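Local coordinates for protein transcriptional regulator, LacI family (Arthrobacter sp., PDB 4RKQ) that probably regulates transcription as a LacI-family regulator, likely responding to a sugar or similar small effector bound by its periplasmic-binding-protein-like domain, at residues A[84-89]-A[103-108]. Residues are numbered along the deposited sequence; the frame is centred on the assembly and turned at random.
Sequences QAQTVL and GAAGSI
The amide of Gln86 reaches from its helix to the turn at Ala105. Ala105 N donates to Gln86 OE1 at 2.9 Å, with a nearly straight N-H...O angle of 161°. The donor lies tilted 29° from the carbonyl plane of the amide. OE1 also accepts from Leu94 N, so two backbone N-H groups grip one oxygen, while Gln86 NE2 donates to Arg92 O and weakly to Gly90 O. These bonds fix which way round the amide sits.

The remaining contacts are van der Waals. Chi1 of -175° turns Gln86 CG away from its own N and beside the carbonyl carbon, which carries it along the loop, 3.4 Å from Gly103 O. Gln86 CB packs at 3.8 Å on Ala104 CA. The side chain then bends at chi2, and Gln86 OE1 comes 3.4 Å from Ala105 CB. A leucine here would probably leave the N-H groups of Ala105 and Leu94 without their shared acceptor.

In the parallel alpha/beta sheet of this periplasmic-binding-protein-like fold, one glutamine of helix 82-89 thus joins strand 94-97 to the loop entering its neighbour 106-110, where Asp83 also bonds Gly103 N, while helix 60-67 packs against Ala85 and Leu89.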
loop_
_atom_site.group_PDB
_atom_site.type_symbol
_atom_site.label_atom_id
_atom_site.label_comp_id
_atom_site.label_asym_id
_atom_site.label_seq_id
_atom_site.Cartn_x
_atom_site.Cartn_y
_atom_site.Cartn_z
ATOM N N GLN A 84 -10.161 18.624 -18.555
ATOM C CA GLN A 84 -10.472 17.751 -19.667
ATOM C C GLN A 84 -11.286 16.523 -19.247
ATOM O O GLN A 84 -12.190 16.102 -19.949
ATOM C CB GLN A 84 -9.196 17.286 -20.357
ATOM C CG GLN A 84 -8.458 18.418 -21.080
ATOM C CD GLN A 84 -7.110 17.994 -21.632
ATOM O OE1 GLN A 84 -6.068 18.409 -21.141
ATOM N NE2 GLN A 84 -7.130 17.153 -22.656
ATOM N N ALA A 85 -10.954 15.954 -18.102
ATOM C CA ALA A 85 -11.742 14.838 -17.569
ATOM C C ALA A 85 -13.206 15.226 -17.247
ATOM O O ALA A 85 -14.126 14.455 -17.526
ATOM C CB ALA A 85 -11.060 14.258 -16.350
ATOM N N GLN A 86 -13.445 16.400 -16.676
ATOM C CA GLN A 86 -14.838 16.790 -16.441
ATOM C C GLN A 86 -15.566 16.971 -17.763
ATOM O O GLN A 86 -16.768 16.682 -17.886
ATOM C CB GLN A 86 -14.937 18.047 -15.579
ATOM C CG GLN A 86 -16.369 18.432 -15.211
ATOM C CD GLN A 86 -17.052 17.368 -14.361
ATOM O OE1 GLN A 86 -16.858 17.291 -13.143
ATOM N NE2 GLN A 86 -17.826 16.503 -15.016
ATOM N N THR A 87 -14.861 17.450 -18.771
ATOM C CA THR A 87 -15.473 17.546 -20.118
ATOM C C THR A 87 -15.936 16.187 -20.656
ATOM O O THR A 87 -17.061 16.050 -21.171
ATOM C CB THR A 87 -14.523 18.284 -21.107
ATOM O OG1 THR A 87 -14.301 19.589 -20.588
ATOM C CG2 THR A 87 -15.113 18.389 -22.496
ATOM N N VAL A 88 -15.100 15.184 -20.490
ATOM C CA VAL A 88 -15.430 13.826 -20.906
ATOM C C VAL A 88 -16.644 13.374 -20.113
ATOM O O VAL A 88 -17.624 12.845 -20.663
ATOM C CB VAL A 88 -14.221 12.888 -20.649
ATOM C CG1 VAL A 88 -14.609 11.420 -20.648
ATOM C CG2 VAL A 88 -13.106 13.137 -21.668
ATOM N N LEU A 89 -16.608 13.615 -18.804
ATOM C CA LEU A 89 -17.708 13.143 -17.962
ATOM C C LEU A 89 -19.036 13.845 -18.181
ATOM O O LEU A 89 -20.069 13.294 -17.774
ATOM C CB LEU A 89 -17.312 13.225 -16.472
ATOM C CG LEU A 89 -16.403 12.068 -16.018
ATOM C CD1 LEU A 89 -15.644 12.464 -14.743
ATOM C CD2 LEU A 89 -17.124 10.744 -15.780
ATOM N N GLY A 103 -12.857 23.294 -14.383
ATOM C CA GLY A 103 -14.289 23.141 -14.342
ATOM C C GLY A 103 -14.801 21.859 -13.697
ATOM O O GLY A 103 -15.980 21.541 -13.825
ATOM N N ALA A 104 -13.964 21.127 -12.982
ATOM C CA ALA A 104 -14.435 19.913 -12.306
ATOM C C ALA A 104 -15.538 20.285 -11.316
ATOM O O ALA A 104 -15.523 21.346 -10.729
ATOM C CB ALA A 104 -13.292 19.244 -11.610
ATOM N N ALA A 105 -16.530 19.426 -11.209
ATOM C CA ALA A 105 -17.673 19.631 -10.330
ATOM C C ALA A 105 -17.276 19.849 -8.892
ATOM O O ALA A 105 -17.912 20.632 -8.212
ATOM C CB ALA A 105 -18.631 18.445 -10.431
ATOM N N GLY A 106 -16.233 19.146 -8.435
ATOM C CA GLY A 106 -15.804 19.213 -7.071
ATOM C C GLY A 106 -14.323 19.098 -6.948
ATOM O O GLY A 106 -13.659 18.511 -7.816
ATOM N N SER A 107 -13.808 19.629 -5.850
ATOM C CA SER A 107 -12.330 19.641 -5.609
ATOM C C SER A 107 -12.019 19.678 -4.148
ATOM O O SER A 107 -12.671 20.354 -3.381
ATOM C CB SER A 107 -11.682 20.870 -6.256
ATOM O OG SER A 107 -10.268 20.835 -6.215
ATOM N N ILE A 108 -10.983 18.941 -3.776
ATOM C CA ILE A 108 -10.417 18.969 -2.443
ATOM C C ILE A 108 -8.938 19.400 -2.608
ATOM O O ILE A 108 -8.191 18.817 -3.394
ATOM C CB ILE A 108 -10.425 17.563 -1.777
ATOM C CG1 ILE A 108 -11.779 16.845 -1.734
ATOM C CG2 ILE A 108 -9.764 17.600 -0.412
ATOM C CD1 ILE A 108 -12.894 17.556 -1.023
#